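PDB 3IFR: carbohydrate kinase, FGGY, which probably phosphorylates D-xylulose at the expense of ATP, acting as a xylulokinase. Local coordinates for residues R377-V391 with R414-R426. Residues are numbered along the deposited sequence; the frame is centred on the assembly and turned at random.
Sequences RALLEAVALAFRHHV and RVWMGIMADVLQR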
ATOM      1  N   ARG A 377       9.194 -20.387  15.115  1.00 22.86           N
ATOM      2  CA  ARG A 377       7.974 -20.947  14.569  1.00 23.46           C
ATOM      3  C   ARG A 377       6.747 -20.230  15.083  1.00 23.91           C
ATOM      4  O   ARG A 377       5.864 -19.845  14.319  1.00 21.32           O
ATOM      5  CB  ARG A 377       7.862 -22.430  14.898  1.00 23.96           C
ATOM      6  CG  ARG A 377       6.544 -23.009  14.399  1.00 28.31           C
ATOM      7  CD  ARG A 377       6.681 -24.450  14.037  1.00 26.67           C
ATOM      8  NE  ARG A 377       5.557 -24.842  13.210  1.00 31.02           N
ATOM      9  CZ  ARG A 377       5.660 -25.419  12.016  1.00 30.19           C
ATOM     10  NH1 ARG A 377       6.856 -25.687  11.489  1.00 27.11           N
ATOM     11  NH2 ARG A 377       4.552 -25.726  11.358  1.00 31.26           N
ATOM     12  N   ALA A 378       6.724 -20.027  16.396  1.00 26.28           N
ATOM     13  CA  ALA A 378       5.607 -19.387  17.045  1.00 24.28           C
ATOM     14  C   ALA A 378       5.408 -18.024  16.415  1.00 23.66           C
ATOM     15  O   ALA A 378       4.282 -17.615  16.186  1.00 23.47           O
ATOM     16  CB  ALA A 378       5.865 -19.245  18.528  1.00 25.38           C
ATOM     17  N   LEU A 379       6.498 -17.322  16.126  1.00 24.55           N
ATOM     18  CA  LEU A 379       6.366 -16.001  15.502  1.00 24.90           C
ATOM     19  C   LEU A 379       5.833 -16.160  14.092  1.00 24.28           C
ATOM     20  O   LEU A 379       4.957 -15.393  13.673  1.00 22.08           O
ATOM     21  CB  LEU A 379       7.679 -15.206  15.461  1.00 23.14           C
ATOM     22  CG  LEU A 379       7.436 -13.862  14.741  1.00 26.23           C
ATOM     23  CD1 LEU A 379       6.250 -13.134  15.362  1.00 28.26           C
ATOM     24  CD2 LEU A 379       8.659 -12.913  14.642  1.00 26.91           C
ATOM     25  N   LEU A 380       6.375 -17.140  13.360  1.00 21.69           N
ATOM     26  CA  LEU A 380       5.918 -17.392  12.004  1.00 23.12           C
ATOM     27  C   LEU A 380       4.405 -17.644  11.997  1.00 22.42           C
ATOM     28  O   LEU A 380       3.669 -17.089  11.179  1.00 19.84           O
ATOM     29  CB  LEU A 380       6.632 -18.584  11.390  1.00 19.59           C
ATOM     30  CG  LEU A 380       8.089 -18.359  11.005  1.00 22.66           C
ATOM     31  CD1 LEU A 380       8.596 -19.434  10.044  1.00 22.43           C
ATOM     32  CD2 LEU A 380       8.248 -16.994  10.426  1.00 22.56           C
ATOM     33  N   GLU A 381       3.962 -18.463  12.943  1.00 21.84           N
ATOM     34  CA  GLU A 381       2.590 -18.886  13.007  1.00 19.48           C
ATOM     35  C   GLU A 381       1.716 -17.729  13.442  1.00 24.89           C
ATOM     36  O   GLU A 381       0.615 -17.527  12.896  1.00 25.60           O
ATOM     37  CB  GLU A 381       2.467 -20.045  13.972  1.00 21.23           C
ATOM     38  CG  GLU A 381       3.117 -21.316  13.440  1.00 21.38           C
ATOM     39  CD  GLU A 381       3.018 -22.471  14.391  1.00 23.52           C
ATOM     40  OE1 GLU A 381       2.760 -22.203  15.597  1.00 21.87           O
ATOM     41  OE2 GLU A 381       3.167 -23.644  13.937  1.00 23.59           O
ATOM     42  N   ALA A 382       2.194 -16.957  14.422  1.00 24.47           N
ATOM     43  CA  ALA A 382       1.452 -15.775  14.855  1.00 24.00           C
ATOM     44  C   ALA A 382       1.209 -14.796  13.676  1.00 23.57           C
ATOM     45  O   ALA A 382       0.100 -14.291  13.491  1.00 22.87           O
ATOM     46  CB  ALA A 382       2.131 -15.077  16.062  1.00 20.68           C
ATOM     47  N   VAL A 383       2.224 -14.530  12.872  1.00 21.82           N
ATOM     48  CA  VAL A 383       2.014 -13.600  11.773  1.00 23.03           C
ATOM     49  C   VAL A 383       0.949 -14.146  10.854  1.00 22.93           C
ATOM     50  O   VAL A 383       0.046 -13.410  10.457  1.00 25.40           O
ATOM     51  CB  VAL A 383       3.319 -13.264  11.012  1.00 23.58           C
ATOM     52  CG1 VAL A 383       3.038 -12.680   9.624  1.00 23.16           C
ATOM     53  CG2 VAL A 383       4.120 -12.318  11.829  1.00 21.89           C
ATOM     54  N   ALA A 384       1.040 -15.437  10.535  1.00 23.18           N
ATOM     55  CA  ALA A 384       0.020 -16.121   9.713  1.00 24.14           C
ATOM     56  C   ALA A 384      -1.352 -15.917  10.303  1.00 24.04           C
ATOM     57  O   ALA A 384      -2.304 -15.569   9.607  1.00 22.54           O
ATOM     58  CB  ALA A 384       0.294 -17.603   9.643  1.00 22.73           C
ATOM     59  N   LEU A 385      -1.439 -16.160  11.598  1.00 22.68           N
ATOM     60  CA  LEU A 385      -2.683 -16.047  12.327  1.00 23.95           C
ATOM     61  C   LEU A 385      -3.317 -14.673  12.254  1.00 22.99           C
ATOM     62  O   LEU A 385      -4.552 -14.551  12.187  1.00 24.33           O
ATOM     63  CB  LEU A 385      -2.426 -16.373  13.783  1.00 24.77           C
ATOM     64  CG  LEU A 385      -2.951 -17.684  14.337  1.00 23.25           C
ATOM     65  CD1 LEU A 385      -3.389 -18.657  13.254  1.00 21.75           C
ATOM     66  CD2 LEU A 385      -1.844 -18.224  15.225  1.00 23.61           C
ATOM     67  N   ALA A 386      -2.487 -13.643  12.292  1.00 20.43           N
ATOM     68  CA  ALA A 386      -2.984 -12.273  12.158  1.00 24.17           C
ATOM     69  C   ALA A 386      -3.509 -12.064  10.751  1.00 25.90           C
ATOM     70  O   ALA A 386      -4.482 -11.334  10.551  1.00 25.05           O
ATOM     71  CB  ALA A 386      -1.913 -11.245  12.461  1.00 20.64           C
ATOM     72  N   PHE A 387      -2.841 -12.672   9.777  1.00 21.33           N
ATOM     73  CA  PHE A 387      -3.329 -12.620   8.411  1.00 25.46           C
ATOM     74  C   PHE A 387      -4.691 -13.310   8.319  1.00 20.00           C
ATOM     75  O   PHE A 387      -5.605 -12.817   7.689  1.00 19.34           O
ATOM     76  CB  PHE A 387      -2.316 -13.248   7.437  1.00 22.82           C
ATOM     77  CG  PHE A 387      -1.394 -12.251   6.817  1.00 26.01           C
ATOM     78  CD1 PHE A 387      -1.897 -11.215   6.069  1.00 21.96           C
ATOM     79  CD2 PHE A 387      -0.011 -12.338   6.998  1.00 27.78           C
ATOM     80  CE1 PHE A 387      -1.063 -10.289   5.488  1.00 25.62           C
ATOM     81  CE2 PHE A 387       0.832 -11.410   6.409  1.00 27.05           C
ATOM     82  CZ  PHE A 387       0.294 -10.385   5.649  1.00 27.29           C
ATOM     83  N   ARG A 388      -4.816 -14.458   8.960  1.00 21.32           N
ATOM     84  CA  ARG A 388      -6.094 -15.163   8.989  1.00 23.52           C
ATOM     85  C   ARG A 388      -7.233 -14.280   9.528  1.00 25.20           C
ATOM     86  O   ARG A 388      -8.344 -14.259   8.944  1.00 22.39           O
ATOM     87  CB  ARG A 388      -5.989 -16.430   9.818  1.00 23.23           C
ATOM     88  CG  ARG A 388      -7.337 -17.142  10.048  1.00 24.23           C
ATOM     89  CD  ARG A 388      -7.153 -18.620  10.338  1.00 23.27           C
ATOM     90  NE  ARG A 388      -8.332 -19.243  10.956  1.00 27.79           N
ATOM     91  CZ  ARG A 388      -8.416 -20.536  11.303  1.00 27.24           C
ATOM     92  NH1 ARG A 388      -7.394 -21.352  11.108  1.00 23.55           N
ATOM     93  NH2 ARG A 388      -9.517 -21.009  11.872  1.00 27.78           N
ATOM     94  N   HIS A 389      -6.936 -13.567  10.621  1.00 20.87           N
ATOM     95  CA  HIS A 389      -7.889 -12.698  11.288  1.00 23.26           C
ATOM     96  C   HIS A 389      -8.456 -11.620  10.334  1.00 23.46           C
ATOM     97  O   HIS A 389      -9.685 -11.506  10.166  1.00 23.48           O
ATOM     98  CB  HIS A 389      -7.280 -12.114  12.581  1.00 24.18           C
ATOM     99  CG  HIS A 389      -8.200 -11.218  13.334  1.00 26.10           C
ATOM    100  ND1 HIS A 389      -7.749 -10.157  14.100  1.00 27.67           N
ATOM    101  CD2 HIS A 389      -9.553 -11.183  13.434  1.00 26.57           C
ATOM    102  CE1 HIS A 389      -8.772  -9.532  14.640  1.00 24.84           C
ATOM    103  NE2 HIS A 389      -9.881 -10.139  14.252  1.00 25.49           N
ATOM    104  N   HIS A 390      -7.580 -10.868   9.678  1.00 21.32           N
ATOM    105  CA  HIS A 390      -7.999 -10.034   8.555  1.00 22.84           C
ATOM    106  C   HIS A 390      -8.950 -10.732   7.558  1.00 22.91           C
ATOM    107  O   HIS A 390      -9.965 -10.159   7.139  1.00 22.37           O
ATOM    108  CB  HIS A 390      -6.790  -9.526   7.778  1.00 22.02           C
ATOM    109  CG  HIS A 390      -6.116  -8.370   8.422  1.00 29.04           C
ATOM    110  ND1 HIS A 390      -5.076  -8.521   9.315  1.00 35.73           N
ATOM    111  CD2 HIS A 390      -6.317  -7.034   8.308  1.00 28.02           C
ATOM    112  CE1 HIS A 390      -4.661  -7.333   9.712  1.00 37.18           C
ATOM    113  NE2 HIS A 390      -5.409  -6.416   9.119  1.00 36.93           N
ATOM    114  N   VAL A 391      -8.579 -11.933   7.131  1.00 20.74           N
ATOM    115  CA  VAL A 391      -9.381 -12.663   6.165  1.00 22.55           C
ATOM    116  C   VAL A 391     -10.785 -12.891   6.754  1.00 21.98           C
ATOM    117  O   VAL A 391     -11.801 -12.694   6.082  1.00 20.47           O
ATOM    118  CB  VAL A 391      -8.716 -14.030   5.778  1.00 24.23           C
ATOM    119  CG1 VAL A 391      -9.596 -14.810   4.799  1.00 18.26           C
ATOM    120  CG2 VAL A 391      -7.343 -13.794   5.161  1.00 24.23           C
ATOM    121  N   ARG A 414       9.902 -21.146   2.401  1.00 30.29           N
ATOM    122  CA  ARG A 414       8.979 -22.230   2.060  1.00 25.79           C
ATOM    123  C   ARG A 414       8.300 -22.709   3.335  1.00 25.49           C
ATOM    124  O   ARG A 414       7.145 -23.170   3.334  1.00 21.66           O
ATOM    125  CB  ARG A 414       9.721 -23.381   1.357  1.00 26.33           C
ATOM    126  CG  ARG A 414       8.827 -24.547   0.938  1.00 26.83           C
ATOM    127  CD  ARG A 414       7.623 -24.049   0.107  1.00 27.00           C
ATOM    128  NE  ARG A 414       6.638 -25.089  -0.255  1.00 24.72           N
ATOM    129  CZ  ARG A 414       5.752 -25.612   0.595  1.00 25.75           C
ATOM    130  NH1 ARG A 414       5.743 -25.234   1.874  1.00 25.79           N
ATOM    131  NH2 ARG A 414       4.896 -26.536   0.184  1.00 25.28           N
ATOM    132  N   VAL A 415       9.017 -22.597   4.438  1.00 23.49           N
ATOM    133  CA  VAL A 415       8.414 -22.975   5.694  1.00 23.54           C
ATOM    134  C   VAL A 415       7.297 -22.006   6.079  1.00 23.75           C
ATOM    135  O   VAL A 415       6.237 -22.430   6.530  1.00 23.09           O
ATOM    136  CB  VAL A 415       9.466 -23.056   6.786  1.00 25.74           C
ATOM    137  CG1 VAL A 415       8.848 -23.521   8.080  1.00 23.43           C
ATOM    138  CG2 VAL A 415      10.571 -24.029   6.320  1.00 27.76           C
ATOM    139  N   TRP A 416       7.537 -20.705   5.906  1.00 24.30           N
ATOM    140  CA  TRP A 416       6.564 -19.710   6.331  1.00 21.75           C
ATOM    141  C   TRP A 416       5.310 -19.887   5.489  1.00 21.93           C
ATOM    142  O   TRP A 416       4.213 -19.920   6.020  1.00 19.40           O
ATOM    143  CB  TRP A 416       7.100 -18.281   6.200  1.00 19.28           C
ATOM    144  CG  TRP A 416       6.416 -17.295   7.115  1.00 24.56           C
ATOM    145  CD1 TRP A 416       5.503 -17.571   8.120  1.00 21.13           C
ATOM    146  CD2 TRP A 416       6.617 -15.871   7.150  1.00 24.69           C
ATOM    147  NE1 TRP A 416       5.114 -16.406   8.726  1.00 21.08           N
ATOM    148  CE2 TRP A 416       5.795 -15.357   8.163  1.00 22.33           C
ATOM    149  CE3 TRP A 416       7.424 -14.986   6.413  1.00 24.38           C
ATOM    150  CZ2 TRP A 416       5.754 -13.993   8.462  1.00 24.29           C
ATOM    151  CZ3 TRP A 416       7.393 -13.647   6.718  1.00 25.03           C
ATOM    152  CH2 TRP A 416       6.556 -13.159   7.728  1.00 25.74           C
HETATM  153  N   MSE A 417       5.498 -20.021   4.176  1.00 22.36           N
HETATM  154  CA  MSE A 417       4.377 -20.134   3.255  1.00 23.07           C
HETATM  155  C   MSE A 417       3.576 -21.437   3.470  1.00 22.34           C
HETATM  156  O   MSE A 417       2.353 -21.432   3.399  1.00 22.28           O
HETATM  157  CB  MSE A 417       4.862 -19.995   1.819  1.00 22.33           C
HETATM  158  CG  MSE A 417       5.502 -18.665   1.524  1.00 27.19           C
HETATM  159 SE   MSE A 417       4.310 -17.088   1.845  1.00 45.00          SE
HETATM  160  CE  MSE A 417       4.743 -16.756   3.751  1.00 25.41           C
ATOM    161  N   GLY A 418       4.260 -22.542   3.750  1.00 21.62           N
ATOM    162  CA  GLY A 418       3.586 -23.769   4.138  1.00 19.59           C
ATOM    163  C   GLY A 418       2.741 -23.461   5.352  1.00 21.33           C
ATOM    164  O   GLY A 418       1.553 -23.803   5.419  1.00 20.97           O
ATOM    165  N   ILE A 419       3.328 -22.751   6.312  1.00 21.06           N
ATOM    166  CA  ILE A 419       2.579 -22.392   7.507  1.00 18.72           C
ATOM    167  C   ILE A 419       1.373 -21.539   7.145  1.00 19.73           C
ATOM    168  O   ILE A 419       0.269 -21.764   7.637  1.00 18.91           O
ATOM    169  CB  ILE A 419       3.480 -21.682   8.534  1.00 22.36           C
ATOM    170  CG1 ILE A 419       4.401 -22.716   9.213  1.00 21.06           C
ATOM    171  CG2 ILE A 419       2.655 -20.803   9.543  1.00 14.73           C
ATOM    172  CD1 ILE A 419       5.581 -22.065   9.896  1.00 19.24           C
HETATM  173  N   MSE A 420       1.577 -20.534   6.302  1.00 20.14           N
HETATM  174  CA  MSE A 420       0.469 -19.664   5.923  1.00 20.70           C
HETATM  175  C   MSE A 420      -0.701 -20.448   5.330  1.00 20.73           C
HETATM  176  O   MSE A 420      -1.849 -20.234   5.712  1.00 21.11           O
HETATM  177  CB  MSE A 420       0.927 -18.637   4.899  1.00 22.65           C
HETATM  178  CG  MSE A 420      -0.176 -17.661   4.475  1.00 23.67           C
HETATM  179 SE   MSE A 420      -0.524 -16.352   5.925  1.00 40.20          SE
HETATM  180  CE  MSE A 420      -2.357 -16.951   6.447  1.00 20.47           C
ATOM    181  N   ALA A 421      -0.399 -21.353   4.384  1.00 18.64           N
ATOM    182  CA  ALA A 421      -1.426 -22.115   3.730  1.00 18.65           C
ATOM    183  C   ALA A 421      -2.136 -23.043   4.698  1.00 19.18           C
ATOM    184  O   ALA A 421      -3.370 -23.149   4.649  1.00 17.98           O
ATOM    185  CB  ALA A 421      -0.860 -22.888   2.571  1.00 21.21           C
ATOM    186  N   ASP A 422      -1.365 -23.720   5.556  1.00 18.17           N
ATOM    187  CA  ASP A 422      -1.960 -24.648   6.532  1.00 23.14           C
ATOM    188  C   ASP A 422      -2.858 -23.929   7.547  1.00 22.39           C
ATOM    189  O   ASP A 422      -3.756 -24.542   8.166  1.00 20.89           O
ATOM    190  CB  ASP A 422      -0.906 -25.438   7.310  1.00 24.02           C
ATOM    191  CG  ASP A 422      -0.221 -26.512   6.473  1.00 25.44           C
ATOM    192  OD1 ASP A 422      -0.789 -26.917   5.441  1.00 24.08           O
ATOM    193  OD2 ASP A 422       0.897 -26.938   6.869  1.00 26.08           O
ATOM    194  N   VAL A 423      -2.622 -22.636   7.711  1.00 19.58           N
ATOM    195  CA  VAL A 423      -3.392 -21.864   8.702  1.00 23.05           C
ATOM    196  C   VAL A 423      -4.656 -21.315   8.038  1.00 22.86           C
ATOM    197  O   VAL A 423      -5.753 -21.249   8.619  1.00 18.84           O
ATOM    198  CB  VAL A 423      -2.561 -20.695   9.247  1.00 19.40           C
ATOM    199  CG1 VAL A 423      -3.464 -19.564   9.689  1.00 19.44           C
ATOM    200  CG2 VAL A 423      -1.617 -21.184  10.358  1.00 20.53           C
ATOM    201  N   LEU A 424      -4.463 -20.923   6.792  1.00 19.99           N
ATOM    202  CA  LEU A 424      -5.514 -20.339   6.034  1.00 22.14           C
ATOM    203  C   LEU A 424      -6.388 -21.484   5.533  1.00 20.07           C
ATOM    204  O   LEU A 424      -7.597 -21.358   5.447  1.00 18.24           O
ATOM    205  CB  LEU A 424      -4.894 -19.599   4.859  1.00 24.21           C
ATOM    206  CG  LEU A 424      -5.835 -18.680   4.118  1.00 25.04           C
ATOM    207  CD1 LEU A 424      -6.072 -17.466   4.982  1.00 24.72           C
ATOM    208  CD2 LEU A 424      -5.194 -18.318   2.761  1.00 25.05           C
ATOM    209  N   GLN A 425      -5.771 -22.598   5.162  1.00 21.26           N
ATOM    210  CA  GLN A 425      -6.562 -23.735   4.707  1.00 21.99           C
ATOM    211  C   GLN A 425      -7.193 -23.324   3.370  1.00 21.59           C
ATOM    212  O   GLN A 425      -8.357 -23.630   3.064  1.00 24.11           O
ATOM    213  CB  GLN A 425      -7.601 -24.027   5.787  1.00 19.82           C
ATOM    214  CG  GLN A 425      -7.687 -25.443   6.417  1.00 23.75           C
ATOM    215  CD  GLN A 425      -6.564 -26.427   6.129  1.00 23.68           C
ATOM    216  OE1 GLN A 425      -5.474 -26.357   6.681  1.00 25.55           O
ATOM    217  NE2 GLN A 425      -6.879 -27.417   5.330  1.00 25.04           N
ATOM    218  N   ARG A 426      -6.406 -22.606   2.575  1.00 20.09           N
ATOM    219  CA  ARG A 426      -6.706 -22.410   1.162  1.00 20.30           C
ATOM    220  C   ARG A 426      -5.417 -22.370   0.392  1.00 19.68           C
ATOM    221  O   ARG A 426      -4.380 -22.064   0.950  1.00 18.98           O
ATOM    222  CB  ARG A 426      -7.515 -21.145   0.937  1.00 20.47           C
ATOM    223  CG  ARG A 426      -9.007 -21.413   1.010  1.00 22.86           C
ATOM    224  CD  ARG A 426      -9.708 -20.255   1.664  1.00 24.39           C
ATOM    225  NE  ARG A 426     -11.159 -20.433   1.844  1.00 25.89           N
ATOM    226  CZ  ARG A 426     -11.757 -21.588   2.126  1.00 28.08           C
ATOM    227  NH1 ARG A 426     -11.054 -22.708   2.254  1.00 22.78           N
ATOM    228  NH2 ARG A 426     -13.070 -21.619   2.288  1.00 27.63           N
TER
HETATM  229  O   HOH W   1       3.136 -26.345   8.662  1.00 32.23           O
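The indole of W416 donates a hydrogen bond to a carbonyl inside the neighbouring helix. Its NE1 lies 2.9 Å from L380 O, with an N-H...O angle of 148°. That oxygen also accepts the helical bond from A384 N, and the two donors reach it from opposite faces of the carbonyl plane. The L380 side chain folds over the same indole. Its CD2 sits 3.5 Å from the centroid of the W416 five-membered ring, almost on the ring normal, a CH-pi contact. V383 CG1 meets the six-membered part at its edge, 3.2 Å from W416 CZ2. A leucine in place of W416 has no N-H for L380 O, and would probably leave that carbonyl with A384 N alone of these two donors and open a gap beside V383. F265 meets the W416 ring edge-to-face.

Segments 377-391, part of helix 372-397, and 414-424 are both helical and cross at -43°, with their axes 9.1 Å apart. They belong to the C-terminal FGGY domain, of the actin-like ATPase clan, and both touch strand 403-407, which lies between them in sequence. I419 is a knob in the hole formed by R377, L380, E381 and A384. Its CD1 lies over one face of the R377 guanidinium, whose NE makes a salt bridge to E381. Y478 of helix 475-496 also bonds to E381 OE2. One turn after W416, the bent chain of M420, modelled as selenomethionine, brings SE beside A384 and obliquely to the F387 ring, a Met-aromatic contact at 5.0 Å from SE to the ring centroid. V423 packs its CG1 against L385 CD1. The extended R388 chain passes V423, and its NH1 gives a weak hydrogen bond to V423 O at 3.0 Å, while NH2 pairs with D479.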